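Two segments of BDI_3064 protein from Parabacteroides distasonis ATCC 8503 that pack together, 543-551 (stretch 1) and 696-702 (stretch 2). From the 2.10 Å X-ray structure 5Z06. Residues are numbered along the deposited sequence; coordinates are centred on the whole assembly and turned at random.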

# COMPACT_ATOMS: atom_id res chain seq x y z
N GLY A 543 -14.32 -14.84 1.84
CA GLY A 543 -15.70 -15.18 2.20
C GLY A 543 -16.00 -16.59 1.74
O GLY A 543 -16.36 -17.43 2.52
N LEU A 544 -15.81 -16.84 0.45
CA LEU A 544 -15.87 -18.17 -0.05
C LEU A 544 -14.86 -19.02 0.68
O LEU A 544 -13.65 -18.78 0.62
CB LEU A 544 -15.58 -18.22 -1.55
CG LEU A 544 -15.64 -19.62 -2.16
CD1 LEU A 544 -16.99 -20.31 -1.94
CD2 LEU A 544 -15.31 -19.54 -3.64
N ASP A 545 -15.37 -20.02 1.37
CA ASP A 545 -14.55 -20.91 2.16
C ASP A 545 -14.02 -21.97 1.22
O ASP A 545 -14.80 -22.80 0.76
CB ASP A 545 -15.39 -21.54 3.27
CG ASP A 545 -14.57 -22.40 4.21
OD1 ASP A 545 -13.46 -22.78 3.84
OD2 ASP A 545 -15.03 -22.69 5.33
N PRO A 546 -12.72 -21.96 0.92
CA PRO A 546 -12.19 -22.87 -0.08
C PRO A 546 -12.21 -24.35 0.35
O PRO A 546 -12.14 -25.24 -0.51
CB PRO A 546 -10.75 -22.37 -0.29
CG PRO A 546 -10.37 -21.76 1.00
CD PRO A 546 -11.65 -21.15 1.53
N HIS A 547 -12.29 -24.60 1.66
CA HIS A 547 -12.58 -25.93 2.21
C HIS A 547 -13.92 -26.45 1.68
O HIS A 547 -14.12 -27.65 1.62
CB HIS A 547 -12.75 -25.92 3.75
CG HIS A 547 -11.53 -25.53 4.53
ND1 HIS A 547 -10.52 -26.42 4.83
CD2 HIS A 547 -11.19 -24.37 5.15
CE1 HIS A 547 -9.60 -25.83 5.57
NE2 HIS A 547 -9.97 -24.57 5.76
N LYS A 548 -14.86 -25.57 1.37
CA LYS A 548 -16.23 -25.96 1.09
C LYS A 548 -16.60 -25.70 -0.34
O LYS A 548 -17.77 -25.57 -0.67
CB LYS A 548 -17.19 -25.23 2.01
CG LYS A 548 -16.97 -25.55 3.48
CD LYS A 548 -17.85 -24.66 4.32
CE LYS A 548 -17.82 -25.01 5.79
NZ LYS A 548 -18.81 -24.09 6.46
N PHE A 549 -15.59 -25.62 -1.20
CA PHE A 549 -15.85 -25.60 -2.60
C PHE A 549 -14.87 -26.51 -3.27
O PHE A 549 -13.65 -26.37 -3.12
CB PHE A 549 -15.78 -24.22 -3.21
CG PHE A 549 -16.01 -24.26 -4.68
CD1 PHE A 549 -17.22 -24.74 -5.18
CD2 PHE A 549 -15.03 -23.88 -5.56
CE1 PHE A 549 -17.45 -24.82 -6.54
CE2 PHE A 549 -15.25 -23.96 -6.93
CZ PHE A 549 -16.46 -24.43 -7.42
N THR A 550 -15.47 -27.43 -4.02
CA THR A 550 -14.77 -28.43 -4.77
C THR A 550 -15.45 -28.50 -6.10
O THR A 550 -16.65 -28.70 -6.16
CB THR A 550 -14.91 -29.77 -4.03
OG1 THR A 550 -14.51 -29.56 -2.68
CG2 THR A 550 -14.04 -30.83 -4.64
N ASP A 551 -14.70 -28.26 -7.17
CA ASP A 551 -15.20 -28.42 -8.54
C ASP A 551 -14.78 -29.81 -9.03
O ASP A 551 -14.34 -30.65 -8.23
CB ASP A 551 -14.74 -27.26 -9.44
CG ASP A 551 -13.22 -27.21 -9.68
OD1 ASP A 551 -12.47 -28.16 -9.39
OD2 ASP A 551 -12.79 -26.17 -10.17
N GLY A 696 -25.70 -21.24 -5.02
CA GLY A 696 -24.78 -21.16 -6.14
C GLY A 696 -23.73 -22.25 -6.08
O GLY A 696 -23.41 -22.86 -7.10
N ILE A 697 -23.23 -22.51 -4.87
CA ILE A 697 -22.26 -23.57 -4.63
C ILE A 697 -22.87 -24.92 -4.99
O ILE A 697 -22.23 -25.73 -5.68
CB ILE A 697 -21.81 -23.61 -3.15
CG1 ILE A 697 -20.98 -22.35 -2.80
CG2 ILE A 697 -21.04 -24.88 -2.81
CD1 ILE A 697 -19.58 -22.31 -3.34
N GLN A 698 -24.09 -25.16 -4.49
CA GLN A 698 -24.82 -26.40 -4.81
C GLN A 698 -24.88 -26.56 -6.32
O GLN A 698 -24.53 -27.61 -6.85
CB GLN A 698 -26.26 -26.38 -4.28
CG GLN A 698 -26.41 -26.61 -2.79
CD GLN A 698 -27.86 -26.44 -2.32
OE1 GLN A 698 -28.81 -26.37 -3.13
NE2 GLN A 698 -28.04 -26.38 -1.00
N LYS A 699 -25.32 -25.51 -6.99
CA LYS A 699 -25.48 -25.55 -8.44
C LYS A 699 -24.18 -25.87 -9.13
O LYS A 699 -24.17 -26.63 -10.09
CB LYS A 699 -26.02 -24.23 -8.98
CG LYS A 699 -27.48 -23.98 -8.67
CD LYS A 699 -27.88 -22.62 -9.22
CE LYS A 699 -29.31 -22.30 -8.89
NZ LYS A 699 -29.61 -20.96 -9.44
N ILE A 700 -23.07 -25.27 -8.68
CA ILE A 700 -21.81 -25.47 -9.37
C ILE A 700 -21.33 -26.89 -9.12
O ILE A 700 -20.94 -27.58 -10.05
CB ILE A 700 -20.73 -24.46 -8.96
CG1 ILE A 700 -21.12 -23.05 -9.42
CG2 ILE A 700 -19.40 -24.83 -9.61
CD1 ILE A 700 -20.41 -21.94 -8.68
N GLN A 701 -21.40 -27.31 -7.87
CA GLN A 701 -20.94 -28.65 -7.48
C GLN A 701 -21.80 -29.79 -8.01
O GLN A 701 -21.33 -30.91 -8.08
CB GLN A 701 -20.83 -28.75 -5.95
CG GLN A 701 -19.77 -27.81 -5.37
CD GLN A 701 -19.46 -28.08 -3.93
OE1 GLN A 701 -18.35 -27.84 -3.46
NE2 GLN A 701 -20.45 -28.57 -3.20
N SER A 702 -23.04 -29.51 -8.40
CA SER A 702 -23.92 -30.53 -8.96
C SER A 702 -23.71 -30.79 -10.47
O SER A 702 -24.22 -31.77 -10.99
CB SER A 702 -25.38 -30.16 -8.72
OG SER A 702 -25.77 -29.11 -9.59
O HOH W 1 -16.91 -29.12 -1.48

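Stretch 2 is helical and continues a helix that begins earlier in the chain. Residues 543-551 form no regular helix or strand and lie against one side of it. The backbones come nearest at Phe549 and Ile697, whose CA atoms are 7.0 Å apart. That spacing leaves room for side chains between them. The contact is small, burying 288 Å² over both sides.

Ile697, Ile700 and Gln701 supply the helix surface. Their i, i+3, i+4 spacing, about one helical turn, brings these three to the same side, while Gln698 and Lys699 stay out of reach.

The main bump is the tip of Ile697. Its CD1 fits into a hollow between Leu544 and Phe549. Ile697 CD1 lies 3.6 Å from Leu544 CD1 and 3.9 Å from Phe549 CD1. The isoleucine leaves its backbone sideways, but its m, m rotamer brings this methyl nearer to the loop.

Phe549 fills space in return. Its CB also points sideways, and the t rotamer carries the ring nearer to the helix. Ile700, whose CB points toward the loop, meets the ring edge, with Ile700 CG2 3.6 Å from Phe549 CE1. These contacts are apolar and depend on close fit.

Gln701 provides the polar link. Its side chain reaches to the loop backbone, where Thr550 N donates a hydrogen bond to Gln701 OE1 at 3.0 Å, with an angle of 156° at the hydrogen. Gln701 OE1 also sits 3.5 Å from Phe549 CA, so the carbonyl oxygen lies close against the loop main chain. Thr550 O is 3.3 Å from Gln701 OE1, but both are acceptors and no hydrogen bond forms. A water adds a bridge: its oxygen donates to Gln701 OE1 at 2.8 Å and hydrogen-bonds with Thr550 OG1 at 2.7 Å.

Within the loop, Lys548 N bonds to Asp545 O at 2.8 Å, closing a tight turn just before Phe549.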